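Periplasmic binding protein/LacI transcriptional regulator (Burkholderia graminis C4D1M, PDB 5HQJ) probably serves as the periplasmic sugar-binding component of an ABC transporter, and is seen here holding D-arabinose as its alpha-pyranose. Local coordinates at residues N132-A140 against E167-L176; D192-E202 against S218-V228. One frame throughout, in Å; residues are numbered along the deposited sequence.

Contact 1. Residues N132-A140 against E167-L176; sequences NEQAGATMA and ERIAGIKKGL. With 64K (alpha-D-arabinopyranose), chain B.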
# COMPACT_ATOMS: atom_id res chain seq x y z
N ASN A 132 5.86 -5.71 4.44
CA ASN A 132 5.92 -5.51 3.00
C ASN A 132 7.05 -6.27 2.37
O ASN A 132 6.88 -6.81 1.28
CB ASN A 132 6.00 -4.03 2.72
CG ASN A 132 4.67 -3.36 2.90
OD1 ASN A 132 3.74 -3.55 2.10
ND2 ASN A 132 4.54 -2.59 3.97
N GLU A 133 8.17 -6.42 3.06
CA GLU A 133 9.22 -7.27 2.48
C GLU A 133 8.70 -8.71 2.41
O GLU A 133 8.89 -9.38 1.40
CB GLU A 133 10.54 -7.18 3.27
CG GLU A 133 11.65 -7.96 2.58
CD GLU A 133 13.04 -7.63 3.09
OE1 GLU A 133 13.22 -6.54 3.67
OE2 GLU A 133 13.96 -8.45 2.88
N GLN A 134 8.02 -9.21 3.45
CA GLN A 134 7.51 -10.57 3.40
C GLN A 134 6.47 -10.73 2.28
O GLN A 134 6.38 -11.78 1.64
CB GLN A 134 6.88 -11.01 4.76
CG GLN A 134 6.29 -12.42 4.75
CD GLN A 134 7.30 -13.49 4.37
OE1 GLN A 134 7.14 -14.19 3.37
NE2 GLN A 134 8.34 -13.62 5.18
N ALA A 135 5.65 -9.71 2.05
CA ALA A 135 4.71 -9.82 0.95
C ALA A 135 5.47 -9.99 -0.40
O ALA A 135 5.05 -10.74 -1.28
CB ALA A 135 3.81 -8.61 0.89
N GLY A 136 6.56 -9.24 -0.59
CA GLY A 136 7.40 -9.42 -1.79
C GLY A 136 7.98 -10.80 -1.91
O GLY A 136 7.96 -11.44 -2.97
N ALA A 137 8.52 -11.27 -0.80
CA ALA A 137 9.01 -12.62 -0.75
C ALA A 137 7.96 -13.66 -1.16
O ALA A 137 8.24 -14.56 -1.92
CB ALA A 137 9.54 -12.91 0.69
N THR A 138 6.74 -13.53 -0.68
CA THR A 138 5.66 -14.42 -1.06
C THR A 138 5.33 -14.36 -2.55
O THR A 138 5.10 -15.36 -3.17
CB THR A 138 4.42 -14.10 -0.23
OG1 THR A 138 4.70 -14.37 1.15
CG2 THR A 138 3.21 -14.92 -0.64
N MSE A 139 5.28 -13.16 -3.11
CA MSE A 139 5.09 -13.01 -4.54
C MSE A 139 6.17 -13.71 -5.34
O MSE A 139 5.91 -14.37 -6.35
CB MSE A 139 5.08 -11.52 -4.88
CG MSE A 139 3.85 -10.79 -4.42
SE MSE A 139 3.96 -8.93 -5.09
CE MSE A 139 2.79 -8.96 -6.64
N ALA A 140 7.40 -13.59 -4.88
CA ALA A 140 8.50 -14.25 -5.55
C ALA A 140 8.35 -15.77 -5.57
O ALA A 140 8.64 -16.42 -6.58
CB ALA A 140 9.84 -13.84 -4.92
N GLU A 167 10.25 -1.93 -0.07
CA GLU A 167 10.37 -3.18 0.63
C GLU A 167 9.78 -4.34 -0.14
O GLU A 167 10.34 -5.42 -0.14
CB GLU A 167 9.71 -3.04 2.00
CG GLU A 167 10.56 -2.15 2.90
CD GLU A 167 9.87 -1.77 4.20
OE1 GLU A 167 8.64 -1.83 4.25
OE2 GLU A 167 10.57 -1.41 5.17
N ARG A 168 8.64 -4.13 -0.78
CA ARG A 168 8.02 -5.15 -1.59
C ARG A 168 8.99 -5.57 -2.69
O ARG A 168 9.19 -6.75 -2.98
CB ARG A 168 6.71 -4.65 -2.24
CG ARG A 168 5.63 -4.42 -1.20
CD ARG A 168 4.38 -3.74 -1.79
NE ARG A 168 3.58 -3.27 -0.67
CZ ARG A 168 2.54 -2.47 -0.76
NH1 ARG A 168 2.08 -2.05 -1.95
NH2 ARG A 168 1.89 -2.10 0.35
N ILE A 169 9.57 -4.58 -3.35
CA ILE A 169 10.56 -4.89 -4.38
C ILE A 169 11.78 -5.68 -3.85
O ILE A 169 12.27 -6.67 -4.45
CB ILE A 169 11.06 -3.59 -5.08
CG1 ILE A 169 9.90 -2.87 -5.78
CG2 ILE A 169 12.19 -3.87 -6.11
CD1 ILE A 169 10.25 -1.44 -6.22
N ALA A 170 12.30 -5.24 -2.71
CA ALA A 170 13.41 -5.96 -2.09
C ALA A 170 13.05 -7.40 -1.74
O ALA A 170 13.86 -8.30 -1.95
CB ALA A 170 13.88 -5.19 -0.89
N GLY A 171 11.84 -7.62 -1.24
CA GLY A 171 11.37 -8.97 -1.00
C GLY A 171 11.30 -9.84 -2.24
O GLY A 171 11.71 -11.00 -2.24
N ILE A 172 10.79 -9.29 -3.34
CA ILE A 172 10.77 -10.01 -4.60
C ILE A 172 12.18 -10.35 -5.04
O ILE A 172 12.41 -11.50 -5.40
CB ILE A 172 10.05 -9.18 -5.72
CG1 ILE A 172 8.55 -8.94 -5.39
CG2 ILE A 172 10.25 -9.85 -7.06
CD1 ILE A 172 7.89 -7.88 -6.26
N LYS A 173 13.09 -9.38 -5.06
CA LYS A 173 14.41 -9.63 -5.61
C LYS A 173 15.15 -10.65 -4.71
O LYS A 173 15.77 -11.56 -5.22
CB LYS A 173 15.18 -8.32 -5.78
CG LYS A 173 14.59 -7.49 -6.88
CD LYS A 173 15.43 -6.23 -7.19
CE LYS A 173 15.01 -5.56 -8.49
NZ LYS A 173 15.95 -4.40 -8.74
N LYS A 174 15.05 -10.53 -3.40
CA LYS A 174 15.72 -11.52 -2.52
C LYS A 174 15.13 -12.92 -2.72
O LYS A 174 15.87 -13.91 -2.82
CB LYS A 174 15.62 -11.06 -1.07
CG LYS A 174 16.45 -11.87 -0.10
CD LYS A 174 16.20 -11.44 1.34
CE LYS A 174 16.54 -9.98 1.57
NZ LYS A 174 16.53 -9.63 3.01
N GLY A 175 13.81 -13.03 -2.84
CA GLY A 175 13.14 -14.30 -3.05
C GLY A 175 13.48 -14.93 -4.39
O GLY A 175 13.73 -16.12 -4.51
N LEU A 176 13.51 -14.12 -5.45
CA LEU A 176 13.83 -14.65 -6.78
C LEU A 176 15.27 -15.15 -6.92
O LEU A 176 15.54 -15.93 -7.81
CB LEU A 176 13.57 -13.60 -7.85
CG LEU A 176 12.09 -13.30 -8.14
CD1 LEU A 176 12.03 -12.24 -9.23
CD2 LEU A 176 11.32 -14.53 -8.60
O2 64K B . -0.03 -0.19 0.32
C2 64K B . 0.00 0.64 -0.88
C3 64K B . -1.03 0.10 -1.82
O3 64K B . -0.54 -1.09 -2.40
C4 64K B . -1.31 1.05 -2.98
O4 64K B . -0.18 1.16 -3.87
C5 64K B . -1.59 2.39 -2.47
O5 64K B . -0.42 2.88 -1.77
C1 64K B . -0.31 2.07 -0.53
O1 64K B . 0.72 2.57 0.23
O HOH W 1 6.53 -2.69 6.13
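The guanidinium group of R168 grips the side-chain carbonyl of N132 side-on: NE and NH2 both donate to OD1, R168 NE standing 2.8 Å from N132 OD1. Both donors approach from the same face of the amide, whose plane is turned 39° from the guanidinium, while OD1 itself lies in the guanidinium plane. The other hydrogens on this group go to the sugar and to the backbone: NH2 also donates to O2 of alpha-D-arabinopyranose, and R168 NH1 reaches the sugar O3 at 2.8 Å and the carbonyl of V217. With F246 in cation-pi contact as well, the arginine is fixed both in plane and in rotation, and N132 acts as a second-shell residue positioning it. The amide nitrogen of N132 is served by a water, which N132 ND2 meets at 2.9 Å and which in turn donates a hydrogen bond to E167 OE1.

Beyond this polar end, helices 132-146 and 163-176, which belong to the lobe of the type I periplasmic-binding-protein fold built on strands 150-156, 181-188 and 211-216, one of the two that enclose the sugar, run at 40° with their segment axes only 6.4 Å apart. Such closeness depends on glycine: G136 CA and G171 CA face each other at 4.1 Å, and CA-H...O contacts pass both ways, among them G136 CA to R168 O at 3.4 Å and G171 CA to E133 O at 3.5 Å. Farther along, the methyl of A140 fits as a knob among G171, I172, G175 and L176. On the outer side E133, CG anti to the backbone N (chi1 -175°), extends past G171 to K174, where K174 NZ and E133 OE2 form a 2.8 Å salt bridge.

Contact 2. Residues D192-E202 against S218-V228; sequences DDLARGVSVVE and SQVGGPAVAKV. With 64K (alpha-D-arabinopyranose), chain B.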
# COMPACT_ATOMS: atom_id res chain seq x y z
N ASP A 192 2.11 5.75 -9.69
CA ASP A 192 0.72 5.29 -9.68
C ASP A 192 -0.17 6.20 -10.52
O ASP A 192 -1.33 6.39 -10.21
CB ASP A 192 0.18 5.20 -8.25
CG ASP A 192 0.65 3.95 -7.52
OD1 ASP A 192 1.27 3.08 -8.16
OD2 ASP A 192 0.37 3.83 -6.31
N ASP A 193 0.37 6.77 -11.59
CA ASP A 193 -0.47 7.34 -12.61
C ASP A 193 -0.81 6.21 -13.59
O ASP A 193 0.09 5.57 -14.10
CB ASP A 193 0.23 8.49 -13.32
CG ASP A 193 -0.61 9.09 -14.43
OD1 ASP A 193 -0.43 8.67 -15.59
OD2 ASP A 193 -1.45 9.97 -14.15
N LEU A 194 -2.10 5.96 -13.83
CA LEU A 194 -2.55 4.84 -14.68
C LEU A 194 -2.03 5.01 -16.09
O LEU A 194 -1.49 4.06 -16.67
CB LEU A 194 -4.07 4.72 -14.64
CG LEU A 194 -4.73 3.61 -15.48
CD1 LEU A 194 -4.13 2.22 -15.19
CD2 LEU A 194 -6.25 3.59 -15.28
N ALA A 195 -2.16 6.21 -16.63
CA ALA A 195 -1.66 6.47 -17.97
C ALA A 195 -0.16 6.21 -18.03
O ALA A 195 0.37 5.60 -18.99
CB ALA A 195 -1.99 7.90 -18.38
N ARG A 196 0.55 6.62 -16.99
CA ARG A 196 1.99 6.36 -16.92
C ARG A 196 2.25 4.85 -16.81
O ARG A 196 3.17 4.33 -17.43
CB ARG A 196 2.62 7.10 -15.74
CG ARG A 196 4.13 7.33 -15.90
CD ARG A 196 4.74 8.22 -14.80
NE ARG A 196 4.34 9.63 -14.89
CZ ARG A 196 3.51 10.25 -14.05
NH1 ARG A 196 2.96 9.61 -13.02
NH2 ARG A 196 3.22 11.53 -14.23
N GLY A 197 1.45 4.17 -15.99
CA GLY A 197 1.52 2.71 -15.92
C GLY A 197 1.29 1.98 -17.24
O GLY A 197 2.02 1.02 -17.59
N VAL A 198 0.27 2.41 -17.99
CA VAL A 198 0.03 1.89 -19.34
C VAL A 198 1.27 2.09 -20.23
O VAL A 198 1.77 1.14 -20.83
CB VAL A 198 -1.21 2.56 -19.95
CG1 VAL A 198 -1.34 2.23 -21.39
CG2 VAL A 198 -2.44 2.13 -19.19
N SER A 199 1.82 3.32 -20.25
CA SER A 199 3.02 3.61 -21.05
C SER A 199 4.16 2.69 -20.69
O SER A 199 4.84 2.06 -21.53
CB SER A 199 3.46 5.07 -20.85
OG SER A 199 2.37 5.95 -21.00
N VAL A 200 4.40 2.55 -19.38
CA VAL A 200 5.47 1.68 -18.91
C VAL A 200 5.25 0.25 -19.31
O VAL A 200 6.14 -0.38 -19.85
CB VAL A 200 5.61 1.80 -17.37
CG1 VAL A 200 6.63 0.76 -16.83
CG2 VAL A 200 6.02 3.23 -17.00
N VAL A 201 4.04 -0.27 -19.08
CA VAL A 201 3.77 -1.64 -19.45
C VAL A 201 3.90 -1.86 -20.96
O VAL A 201 4.48 -2.86 -21.37
CB VAL A 201 2.38 -2.09 -18.97
CG1 VAL A 201 1.98 -3.44 -19.59
CG2 VAL A 201 2.41 -2.24 -17.46
N GLU A 202 3.32 -0.96 -21.77
CA GLU A 202 3.50 -1.06 -23.22
C GLU A 202 4.97 -1.17 -23.64
O GLU A 202 5.30 -1.98 -24.47
CB GLU A 202 2.89 0.16 -23.93
CG GLU A 202 1.39 0.20 -23.89
CD GLU A 202 0.85 1.51 -24.43
OE1 GLU A 202 1.64 2.48 -24.53
OE2 GLU A 202 -0.35 1.55 -24.75
N SER A 218 2.27 -2.02 -6.64
CA SER A 218 1.41 -0.92 -6.22
C SER A 218 0.02 -1.06 -6.88
O SER A 218 -0.16 -1.88 -7.75
CB SER A 218 2.04 0.42 -6.55
OG SER A 218 2.01 0.64 -7.94
N GLN A 219 -0.97 -0.30 -6.43
CA GLN A 219 -2.33 -0.64 -6.82
C GLN A 219 -2.57 -0.45 -8.33
O GLN A 219 -3.44 -1.11 -8.86
CB GLN A 219 -3.39 0.15 -6.01
CG GLN A 219 -3.13 1.62 -5.80
CD GLN A 219 -3.00 2.37 -7.09
OE1 GLN A 219 -1.91 2.70 -7.53
NE2 GLN A 219 -4.13 2.65 -7.72
N VAL A 220 -1.78 0.39 -9.01
CA VAL A 220 -1.92 0.61 -10.47
C VAL A 220 -1.38 -0.51 -11.40
O VAL A 220 -1.71 -0.57 -12.61
CB VAL A 220 -1.21 1.91 -10.87
CG1 VAL A 220 0.30 1.69 -11.04
CG2 VAL A 220 -1.82 2.49 -12.14
N GLY A 221 -0.56 -1.39 -10.86
CA GLY A 221 0.11 -2.34 -11.73
C GLY A 221 -0.86 -3.31 -12.36
O GLY A 221 -0.82 -3.58 -13.58
N GLY A 222 -1.78 -3.84 -11.55
CA GLY A 222 -2.81 -4.73 -12.08
C GLY A 222 -3.65 -4.07 -13.16
O GLY A 222 -3.82 -4.62 -14.23
N PRO A 223 -4.27 -2.93 -12.84
CA PRO A 223 -5.12 -2.24 -13.81
C PRO A 223 -4.36 -1.90 -15.09
O PRO A 223 -4.93 -2.06 -16.18
CB PRO A 223 -5.61 -1.00 -13.04
CG PRO A 223 -5.55 -1.48 -11.59
CD PRO A 223 -4.36 -2.34 -11.50
N ALA A 224 -3.09 -1.50 -14.97
CA ALA A 224 -2.35 -1.13 -16.18
C ALA A 224 -2.07 -2.36 -17.06
O ALA A 224 -2.25 -2.33 -18.26
CB ALA A 224 -1.07 -0.45 -15.82
N VAL A 225 -1.63 -3.44 -16.45
CA VAL A 225 -1.35 -4.64 -17.21
C VAL A 225 -2.62 -5.18 -17.88
O VAL A 225 -2.63 -5.53 -19.07
CB VAL A 225 -0.74 -5.72 -16.33
CG1 VAL A 225 -0.59 -7.02 -17.10
CG2 VAL A 225 0.64 -5.30 -15.92
N ALA A 226 -3.74 -5.17 -17.15
CA ALA A 226 -4.96 -5.66 -17.73
C ALA A 226 -5.39 -4.74 -18.86
O ALA A 226 -5.87 -5.24 -19.88
CB ALA A 226 -6.04 -5.80 -16.67
N LYS A 227 -5.20 -3.43 -18.73
CA LYS A 227 -5.64 -2.50 -19.77
C LYS A 227 -4.85 -2.78 -21.04
O LYS A 227 -5.42 -2.86 -22.15
CB LYS A 227 -5.47 -1.05 -19.32
CG LYS A 227 -5.96 -0.06 -20.36
CD LYS A 227 -5.96 1.36 -19.84
CE LYS A 227 -7.34 1.81 -19.43
NZ LYS A 227 -7.47 3.29 -19.53
N VAL A 228 -3.55 -2.99 -20.89
CA VAL A 228 -2.65 -3.12 -22.04
C VAL A 228 -2.86 -4.46 -22.74
O VAL A 228 -2.90 -4.53 -23.98
CB VAL A 228 -1.21 -2.94 -21.62
CG1 VAL A 228 -0.25 -3.29 -22.78
CG2 VAL A 228 -0.99 -1.48 -21.19
O2 64K B . -0.03 -0.19 0.32
C2 64K B . 0.00 0.64 -0.88
C3 64K B . -1.03 0.10 -1.82
O3 64K B . -0.54 -1.09 -2.40
C4 64K B . -1.31 1.05 -2.98
O4 64K B . -0.18 1.16 -3.87
C5 64K B . -1.59 2.39 -2.47
O5 64K B . -0.42 2.88 -1.77
C1 64K B . -0.31 2.07 -0.53
O1 64K B . 0.72 2.57 0.23
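A224 puts its methyl into a hollow formed by L194, G197, V198 and V201, and this knob-into-hole fit is the tight centre of the contact. A224 CB lies 3.7 Å from G197 C, an approach made easy by the lack of a side chain on the glycine. Helices 194-207 and 221-229, consecutive helices of a Rossmann-like lobe, linked through strand 211-216, cross here at 57°, with segment axes 8.5 Å apart. Valines extend the buried face: V201 CG2 meets V225 CG2, and V201 CG1 lies 3.8 Å from V228 CB, the V201 side chain sliding past that of V228 in the opposite direction. Nearer the sugar, V220 holds CG1 between the backbone N and the carbonyl carbon (chi1 82°), which leaves CG2 to pack on L194 CA at 3.5 Å while CG1 faces D192.

Toward solvent the packing thins. The exposed K227 chain, bent at chi3, lays its CD 3.7 Å from V198 CG2, and L194 spreads CD1 over V220, P223 and A224 at the partly exposed margin. The start of helix 194-207 is secured locally, D193 at the N-cap accepting from R196 N through the anti lone pair of OD1.

The loops ahead of both helices carry the polar end. D192 OD1 accepts from S218 OG at 2.6 Å through its syn lone pair, and Q219 N gives a hydrogen bond to the arabinose O4, 3.1 Å away. Since D192 OD2 is 3.7 Å from that same O4, the carboxylate borders the sugar without bonding it directly. Within these two segments, then, the hydrogen bond to the sugar comes from a backbone amide, while the short serine-aspartate bond joins the two pocket loops beside it.

From the N terminus, the chain first builds most of one lobe, with strands 30-34, 59-62, 87-90, 111-115 and 127-129, then enters the second through helix 132-146; strand 294-295 later returns to the first sheet. Contact 1 closes a loop of 26 residues that includes strand 150-156, and joins helix 132-146 to helix 163-176. Strand 181-188 follows before contact 2 opens; its 15-residue loop holds strand 211-216 and joins helix 194-207 to helix 221-229, all in the second lobe. The two loops lie in series, neither nesting nor crossing. Their centres are about 20 Å apart, yet both reach the arabinose, contact 1 from the O2 and O3 side and contact 2 at O4.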